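PDB 6W1G: 2-oxoadipate dioxygenase/decarboxylase from Pseudomonas putida, which catalyses the iron(II)-dependent decarboxylation and hydroxylation of 2-oxoadipate to (R)-2-hydroxyglutarate, a step of D-lysine catabolism. Local coordinates for residues 10-15 against 177-182; 165-168 against 173-176; 260-265 against 339-344. All blocks are in the same frame, centred on the assembly; numbering follows the deposited sequence.

Contact 1. Residues 10-15 against 177-182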
loop_
_atom_site.group_PDB
_atom_site.type_symbol
_atom_site.label_atom_id
_atom_site.label_comp_id
_atom_site.label_asym_id
_atom_site.label_seq_id
_atom_site.Cartn_x
_atom_site.Cartn_y
_atom_site.Cartn_z
ATOM N N ASP A 10 2.429 -13.912 -10.258
ATOM C CA ASP A 10 3.031 -12.579 -10.282
ATOM C C ASP A 10 2.766 -11.869 -11.603
ATOM O O ASP A 10 2.538 -10.655 -11.638
ATOM C CB ASP A 10 4.550 -12.686 -10.075
ATOM C CG ASP A 10 4.942 -13.217 -8.710
ATOM O OD1 ASP A 10 4.242 -12.999 -7.700
ATOM O OD2 ASP A 10 6.003 -13.852 -8.657
ATOM N N SER A 11 2.768 -12.608 -12.711
ATOM C CA SER A 11 2.493 -12.004 -14.013
ATOM C C SER A 11 1.047 -11.554 -14.106
ATOM O O SER A 11 0.749 -10.523 -14.709
ATOM C CB SER A 11 2.856 -12.948 -15.152
ATOM O OG SER A 11 1.959 -14.029 -15.283
ATOM N N ILE A 12 0.120 -12.343 -13.571
ATOM C CA ILE A 12 -1.281 -11.928 -13.548
ATOM C C ILE A 12 -1.437 -10.642 -12.728
ATOM O O ILE A 12 -2.155 -9.720 -13.138
ATOM C CB ILE A 12 -2.197 -13.028 -12.984
ATOM C CG1 ILE A 12 -1.971 -14.355 -13.726
ATOM C CG2 ILE A 12 -3.650 -12.643 -13.129
ATOM C CD1 ILE A 12 -2.863 -15.508 -13.221
ATOM N N ARG A 13 -0.764 -10.564 -11.566
ATOM C CA ARG A 13 -0.823 -9.359 -10.750
ATOM C C ARG A 13 -0.318 -8.147 -11.520
ATOM O O ARG A 13 -0.933 -7.076 -11.489
ATOM C CB ARG A 13 -0.004 -9.567 -9.480
ATOM C CG ARG A 13 -0.105 -8.424 -8.519
ATOM C CD ARG A 13 0.528 -8.694 -7.167
ATOM N NE ARG A 13 1.941 -8.940 -7.248
ATOM C CZ ARG A 13 2.570 -10.110 -7.228
ATOM N NH1 ARG A 13 1.927 -11.253 -7.138
ATOM N NH2 ARG A 13 3.889 -10.131 -7.317
ATOM N N ALA A 14 0.812 -8.287 -12.235
ATOM C CA ALA A 14 1.321 -7.134 -12.993
ATOM C C ALA A 14 0.333 -6.702 -14.047
ATOM O O ALA A 14 0.106 -5.498 -14.263
ATOM C CB ALA A 14 2.665 -7.492 -13.622
ATOM N N GLN A 15 -0.271 -7.671 -14.741
ATOM C CA GLN A 15 -1.260 -7.354 -15.767
ATOM C C GLN A 15 -2.500 -6.689 -15.179
ATOM O O GLN A 15 -3.063 -5.740 -15.762
ATOM C CB GLN A 15 -1.640 -8.627 -16.504
ATOM C CG GLN A 15 -0.568 -9.105 -17.454
ATOM C CD GLN A 15 -0.853 -10.458 -18.034
ATOM O OE1 GLN A 15 -1.795 -11.133 -17.632
ATOM N NE2 GLN A 15 -0.024 -10.873 -18.969
ATOM N N ALA A 177 -4.562 -17.451 -21.706
ATOM C CA ALA A 177 -5.868 -16.982 -22.156
ATOM C C ALA A 177 -6.845 -16.849 -20.999
ATOM O O ALA A 177 -7.587 -15.863 -20.924
ATOM C CB ALA A 177 -6.449 -17.919 -23.201
ATOM N N ASP A 178 -6.877 -17.836 -20.091
ATOM C CA ASP A 178 -7.780 -17.773 -18.953
ATOM C C ASP A 178 -7.353 -16.682 -17.988
ATOM O O ASP A 178 -8.211 -16.040 -17.379
ATOM C CB ASP A 178 -7.885 -19.125 -18.243
ATOM C CG ASP A 178 -8.646 -20.146 -19.058
ATOM O OD1 ASP A 178 -9.319 -19.767 -20.057
ATOM O OD2 ASP A 178 -8.541 -21.347 -18.723
ATOM N N ALA A 179 -6.036 -16.439 -17.839
ATOM C CA ALA A 179 -5.584 -15.340 -16.991
ATOM C C ALA A 179 -6.031 -13.998 -17.545
ATOM O O ALA A 179 -6.396 -13.092 -16.782
ATOM C CB ALA A 179 -4.073 -15.373 -16.821
ATOM N N GLU A 180 -5.943 -13.812 -18.871
ATOM C CA GLU A 180 -6.432 -12.578 -19.480
ATOM C C GLU A 180 -7.934 -12.392 -19.251
ATOM O O GLU A 180 -8.392 -11.296 -18.899
ATOM C CB GLU A 180 -6.096 -12.490 -20.957
ATOM C CG GLU A 180 -6.440 -11.078 -21.496
ATOM C CD GLU A 180 -6.022 -9.947 -20.523
ATOM O OE1 GLU A 180 -4.815 -9.862 -20.217
ATOM O OE2 GLU A 180 -6.888 -9.174 -20.046
ATOM N N THR A 181 -8.720 -13.468 -19.403
ATOM C CA THR A 181 -10.142 -13.373 -19.125
ATOM C C THR A 181 -10.370 -13.026 -17.663
ATOM O O THR A 181 -11.218 -12.188 -17.329
ATOM C CB THR A 181 -10.841 -14.678 -19.495
ATOM O OG1 THR A 181 -10.583 -14.970 -20.872
ATOM C CG2 THR A 181 -12.347 -14.605 -19.233
ATOM N N PHE A 182 -9.624 -13.676 -16.780
ATOM C CA PHE A 182 -9.718 -13.387 -15.349
ATOM C C PHE A 182 -9.485 -11.902 -15.048
ATOM O O PHE A 182 -10.216 -11.298 -14.255
ATOM C CB PHE A 182 -8.746 -14.281 -14.548
ATOM C CG PHE A 182 -8.647 -13.892 -13.110
ATOM C CD1 PHE A 182 -9.605 -14.264 -12.184
ATOM C CD2 PHE A 182 -7.626 -13.044 -12.711
ATOM C CE1 PHE A 182 -9.469 -13.805 -10.865
ATOM C CE2 PHE A 182 -7.506 -12.634 -11.419
ATOM C CZ PHE A 182 -8.427 -13.002 -10.514
#
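The CA atoms of Ile12 and Ala179, 6.5 Å apart, are the nearest pair between helix segments 10-15 and 177-182, whose axes run in roughly the same direction, approach to 10.2 Å and cross at -38°. Ile12 carries most of the contact. Its CG1 stands beside the backbone N, at chi1 -53°, and its extended tip reaches the second helix. There Ile12 CD1 lies 3.8 Å from Ala179 CB, and Ile12 CG1 is almost as near to the same methyl. The other branch serves a different partner. Ile12 CG2 meets Phe182 CD2 at 4.0 Å, the methyl approaching the ring obliquely and the two side chains crossing at about a right angle. Ile12 is thus forked between two residues on neighbouring turns of helix 176-188. At the margin, Gln15 OE1 and Glu180 OE1 are 4.2 Å apart. Both are acceptor oxygens, and Glu180 turns its other oxygen, OE2, to Gln184 NE2 of its own helix. Arg13 points away from the contact and forms a salt bridge with Asp10, Arg13 NH2 to Asp10 OD1 at 2.9 Å. Arg13 NH1 bonds the same oxygen at its anti lone pair, while NH2 comes from above the carboxylate plane. Arg13 NH1 also bonds Met91 O, and Arg13 NE bonds Ser124 O. Arg13 and Ile12 therefore point to different neighbours. Leu87 and Val90 of helix 78-90 also touch Phe182, and Met91 touches Ile12. The contact is plain helix packing away from the metal site. Its small buried core is wholly apolar, consistent with packing that rests on van der Waals contact and the burial of apolar surface.

Contact 2. Residues 165-168 against 173-176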
loop_
_atom_site.group_PDB
_atom_site.type_symbol
_atom_site.label_atom_id
_atom_site.label_comp_id
_atom_site.label_asym_id
_atom_site.label_seq_id
_atom_site.Cartn_x
_atom_site.Cartn_y
_atom_site.Cartn_z
ATOM N N ILE A 165 -11.847 -18.144 -10.555
ATOM C CA ILE A 165 -11.264 -18.312 -9.221
ATOM C C ILE A 165 -11.334 -19.776 -8.799
ATOM O O ILE A 165 -10.347 -20.391 -8.363
ATOM C CB ILE A 165 -11.959 -17.411 -8.199
ATOM C CG1 ILE A 165 -11.699 -15.932 -8.520
ATOM C CG2 ILE A 165 -11.482 -17.710 -6.801
ATOM C CD1 ILE A 165 -12.579 -14.980 -7.755
ATOM N N ALA A 166 -12.513 -20.387 -8.970
ATOM C CA ALA A 166 -12.690 -21.793 -8.593
ATOM C C ALA A 166 -11.800 -22.697 -9.435
ATOM O O ALA A 166 -11.209 -23.670 -8.929
ATOM C CB ALA A 166 -14.164 -22.174 -8.693
ATOM N N GLN A 167 -11.730 -22.421 -10.737
ATOM C CA GLN A 167 -10.887 -23.189 -11.638
ATOM C C GLN A 167 -9.421 -23.101 -11.233
ATOM O O GLN A 167 -8.698 -24.125 -11.183
ATOM C CB GLN A 167 -11.073 -22.692 -13.054
ATOM C CG GLN A 167 -10.282 -23.459 -14.063
ATOM C CD GLN A 167 -10.433 -22.889 -15.457
ATOM O OE1 GLN A 167 -11.537 -22.518 -15.873
ATOM N NE2 GLN A 167 -9.362 -22.877 -16.202
ATOM N N CYS A 168 -8.954 -21.889 -10.925
ATOM C CA CYS A 168 -7.570 -21.693 -10.511
ATOM C C CYS A 168 -7.265 -22.541 -9.289
ATOM O O CYS A 168 -6.218 -23.194 -9.208
ATOM C CB CYS A 168 -7.325 -20.211 -10.244
ATOM S SG CYS A 168 -5.658 -19.816 -9.862
ATOM N N GLY A 173 -3.728 -23.161 -11.180
ATOM C CA GLY A 173 -3.339 -21.976 -11.910
ATOM C C GLY A 173 -4.223 -21.798 -13.135
ATOM O O GLY A 173 -5.194 -22.532 -13.329
ATOM N N LEU A 174 -3.853 -20.809 -13.950
ATOM C CA LEU A 174 -4.553 -20.453 -15.163
ATOM C C LEU A 174 -3.534 -20.300 -16.279
ATOM O O LEU A 174 -2.459 -19.751 -16.079
ATOM C CB LEU A 174 -5.322 -19.134 -15.011
ATOM C CG LEU A 174 -6.402 -19.117 -13.936
ATOM C CD1 LEU A 174 -6.969 -17.687 -13.837
ATOM C CD2 LEU A 174 -7.492 -20.091 -14.271
ATOM N N ASP A 175 -3.884 -20.763 -17.479
ATOM C CA ASP A 175 -3.080 -20.471 -18.676
ATOM C C ASP A 175 -3.248 -19.019 -19.102
ATOM O O ASP A 175 -4.022 -18.284 -18.526
ATOM C CB ASP A 175 -3.380 -21.472 -19.776
ATOM C CG ASP A 175 -4.784 -21.364 -20.365
ATOM O OD1 ASP A 175 -5.524 -20.387 -20.232
ATOM O OD2 ASP A 175 -5.142 -22.315 -21.073
ATOM N N ALA A 176 -2.493 -18.611 -20.132
ATOM C CA ALA A 176 -2.451 -17.199 -20.503
ATOM C C ALA A 176 -3.825 -16.684 -20.906
ATOM O O ALA A 176 -4.213 -15.579 -20.510
ATOM C CB ALA A 176 -1.444 -16.958 -21.628
HETATM O O HOH W 1 -6.736 -23.761 -15.288
#
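Cys168 and Leu174 meet because Cys168 SG is anti to its backbone N, chi1 -175°, while Leu174 CG turns beside its own N. Cys168 CB then lies 4.0 Å from Leu174 CG, with Leu174 CD2 equally near. Cys168 SG rests against Gly173, 3.8 Å from Gly173 CA. Gly173 has phi 157° and psi -173°, where a CB would collide with the carbonyl oxygen of the preceding residue. Gln167 is extended along its whole chain, and this carries the amide out to the loop. Gln167 NE2 comes within 3.9 Å of Leu174 CD2, the two side chains passing at a slant. The segments flank the short connection between two consecutive helices, 159-171 and 176-188. Residues 165-168 lie near the end of the first, and the loop residues 173-175 lead into the second. Asp175 is the N-cap of the second helix, its OD1 accepting from Asp178 N. A water also bridges the turn. Water 1 accepts from Gln167 NE2 at 2.9 Å and donates to Gly173 O at 2.8 Å. Gln167 NE2 also bonds Asp178 OD2, so the amide ties the first helix to both the loop and the start of the second helix. Val90 of helix 78-90 packs on Cys168 and Leu174, and the backbone of Leu174 is hydrogen-bonded to Val7 of the N-terminal loop.

Contact 3. Residues 260-265 against 339-344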
loop_
_atom_site.group_PDB
_atom_site.type_symbol
_atom_site.label_atom_id
_atom_site.label_comp_id
_atom_site.label_asym_id
_atom_site.label_seq_id
_atom_site.Cartn_x
_atom_site.Cartn_y
_atom_site.Cartn_z
ATOM N N HIS A 260 17.198 9.274 4.733
ATOM C CA HIS A 260 16.915 7.841 4.658
ATOM C C HIS A 260 15.493 7.660 5.145
ATOM O O HIS A 260 15.249 7.452 6.349
ATOM C CB HIS A 260 17.954 7.058 5.453
ATOM C CG HIS A 260 19.289 7.211 4.839
ATOM N ND1 HIS A 260 19.607 6.645 3.617
ATOM C CD2 HIS A 260 20.362 7.939 5.211
ATOM C CE1 HIS A 260 20.831 7.004 3.282
ATOM N NE2 HIS A 260 21.313 7.764 4.240
ATOM N N PRO A 261 14.527 7.780 4.232
ATOM C CA PRO A 261 13.114 7.722 4.613
ATOM C C PRO A 261 12.762 6.433 5.320
ATOM O O PRO A 261 13.352 5.372 5.079
ATOM C CB PRO A 261 12.390 7.887 3.267
ATOM C CG PRO A 261 13.390 8.789 2.497
ATOM C CD PRO A 261 14.706 8.113 2.814
ATOM N N ILE A 262 11.718 6.516 6.141
ATOM C CA ILE A 262 11.175 5.401 6.891
ATOM C C ILE A 262 9.670 5.308 6.640
ATOM O O ILE A 262 8.986 6.316 6.433
ATOM C CB ILE A 262 11.491 5.497 8.407
ATOM C CG1 ILE A 262 10.943 6.797 9.007
ATOM C CG2 ILE A 262 12.994 5.359 8.617
ATOM C CD1 ILE A 262 11.277 6.944 10.488
ATOM N N LEU A 263 9.152 4.074 6.685
ATOM C CA LEU A 263 7.731 3.825 6.425
ATOM C C LEU A 263 7.342 4.436 5.093
ATOM O O LEU A 263 7.922 4.082 4.060
ATOM C CB LEU A 263 6.843 4.242 7.593
ATOM C CG LEU A 263 7.163 3.513 8.900
ATOM C CD1 LEU A 263 6.164 3.919 9.990
ATOM C CD2 LEU A 263 7.165 2.020 8.756
ATOM N N LEU A 264 6.336 5.329 5.046
ATOM C CA LEU A 264 5.986 6.012 3.819
ATOM C C LEU A 264 5.529 7.419 4.189
ATOM O O LEU A 264 5.205 7.695 5.341
ATOM C CB LEU A 264 4.960 5.253 2.998
ATOM C CG LEU A 264 3.568 5.101 3.581
ATOM C CD1 LEU A 264 2.705 6.340 3.402
ATOM C CD2 LEU A 264 2.866 3.926 2.923
ATOM N N ARG A 265 5.462 8.281 3.177
ATOM C CA ARG A 265 4.852 9.590 3.272
ATOM C C ARG A 265 3.760 9.667 2.226
ATOM O O ARG A 265 3.888 9.075 1.147
ATOM C CB ARG A 265 5.856 10.679 3.003
ATOM C CG ARG A 265 7.055 10.647 3.934
ATOM C CD ARG A 265 8.014 11.820 3.710
ATOM N NE ARG A 265 7.459 13.022 4.321
ATOM C CZ ARG A 265 7.712 14.270 3.946
ATOM N NH1 ARG A 265 8.516 14.516 2.934
ATOM N NH2 ARG A 265 7.147 15.280 4.615
ATOM N N ALA A 339 11.114 18.828 14.119
ATOM C CA ALA A 339 11.838 18.974 15.371
ATOM C C ALA A 339 11.804 17.688 16.184
ATOM O O ALA A 339 12.834 17.248 16.699
ATOM C CB ALA A 339 11.263 20.155 16.145
ATOM N N ASN A 340 10.635 17.065 16.304
ATOM C CA ASN A 340 10.518 15.880 17.140
ATOM C C ASN A 340 11.192 14.664 16.505
ATOM O O ASN A 340 11.700 13.804 17.227
ATOM C CB ASN A 340 9.040 15.603 17.416
ATOM C CG ASN A 340 8.475 16.474 18.532
ATOM O OD1 ASN A 340 8.582 16.128 19.703
ATOM N ND2 ASN A 340 7.859 17.597 18.171
ATOM N N PHE A 341 11.240 14.584 15.179
ATOM C CA PHE A 341 11.810 13.398 14.534
ATOM C C PHE A 341 13.315 13.501 14.380
ATOM O O PHE A 341 13.940 12.567 13.878
ATOM C CB PHE A 341 11.140 13.114 13.184
ATOM C CG PHE A 341 10.034 12.108 13.283
ATOM C CD1 PHE A 341 8.763 12.503 13.642
ATOM C CD2 PHE A 341 10.268 10.776 13.043
ATOM C CE1 PHE A 341 7.754 11.590 13.768
ATOM C CE2 PHE A 341 9.268 9.852 13.152
ATOM C CZ PHE A 341 7.996 10.248 13.487
ATOM N N ALA A 342 13.913 14.624 14.811
ATOM C CA ALA A 342 15.373 14.682 14.895
ATOM C C ALA A 342 15.955 13.532 15.711
ATOM O O ALA A 342 17.115 13.162 15.494
ATOM C CB ALA A 342 15.813 16.023 15.501
ATOM N N GLU A 343 15.192 12.972 16.646
ATOM C CA GLU A 343 15.633 11.864 17.488
ATOM C C GLU A 343 15.649 10.514 16.779
ATOM O O GLU A 343 16.188 9.550 17.339
ATOM C CB GLU A 343 14.678 11.779 18.676
ATOM C CG GLU A 343 14.943 10.670 19.667
ATOM C CD GLU A 343 14.062 10.750 20.899
ATOM O OE1 GLU A 343 13.674 11.873 21.297
ATOM O OE2 GLU A 343 13.766 9.673 21.457
ATOM N N PHE A 344 15.086 10.410 15.594
ATOM C CA PHE A 344 15.129 9.161 14.852
ATOM C C PHE A 344 16.378 9.190 13.980
ATOM O O PHE A 344 16.457 10.015 13.062
ATOM C CB PHE A 344 13.879 8.994 13.993
ATOM C CG PHE A 344 13.605 7.551 13.629
ATOM C CD1 PHE A 344 14.513 6.824 12.861
ATOM C CD2 PHE A 344 12.477 6.900 14.095
ATOM C CE1 PHE A 344 14.292 5.489 12.572
ATOM C CE2 PHE A 344 12.244 5.565 13.808
ATOM C CZ PHE A 344 13.145 4.856 13.030
#
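Ile262 and Phe344 make the main contact, a CH-pi interaction. Ile262 CD1 sits 3.6 Å from the centroid of the Phe344 ring and only 7° off the ring normal. The methyl is therefore centred over one face, and all six ring carbons are at similar distances from it. The nearest is Phe344 CE2, 3.7 Å from Ile262 CD1. The side chains come from opposite directions. In Ile262 the CG1 branch lies between the backbone N and the carbonyl carbon, chi1 58°, and CD1, anti to CA, is carried out to the ring. Ile262 CG2 takes a lesser part, 4.2 Å from Phe344 CE1.

Looser apolar packing joins a second ring. Phe341 CE2 lies 4.4 Å from Ile262 CD1, which approaches that ring obliquely. One methyl thus touches two phenylalanines.

A type I beta turn brings Phe341 and Phe344 close along the chain, closed by Phe344 N to Phe341 O at 3.0 Å. Phe344 O accepts from Arg258 NH1, which ties the end of the turn to the chain just before residues 260-265.

The contact places the turn that follows helix 330-341 against the loop leading into strand 264-275. From helix 304-321, Leu309 touches Phe344, and the Tyr310 ring meets that of Phe341 at about 60°. Met351 of helix 348-353 packs on Ile262. Leu263 is paired by backbone bonds with Gly299 and Ala300, just beyond strand 288-298.

How the contacts relate
Contacts 1 and 2 are neighbours, with centres 9 Å apart. Contact 1 lies on helices 9-27 and 176-188, contact 2 on helix 159-171 and the loop leading into 176-188. Contact 2 is nested along the chain inside the long loop closed by contact 1. They touch through Phe182, which packs on Ile165 and Leu174, and through the polar pair Asp178 and Gln167. Together they join the three helices into one packed region. Contact 3, at the turn after helix 330-341, comes later in the chain. Its centre is about 38 Å from that of contact 1 and 43 Å from that of contact 2. The two packing regions thus lie on opposite sides of the chain's centre, both away from the metal site.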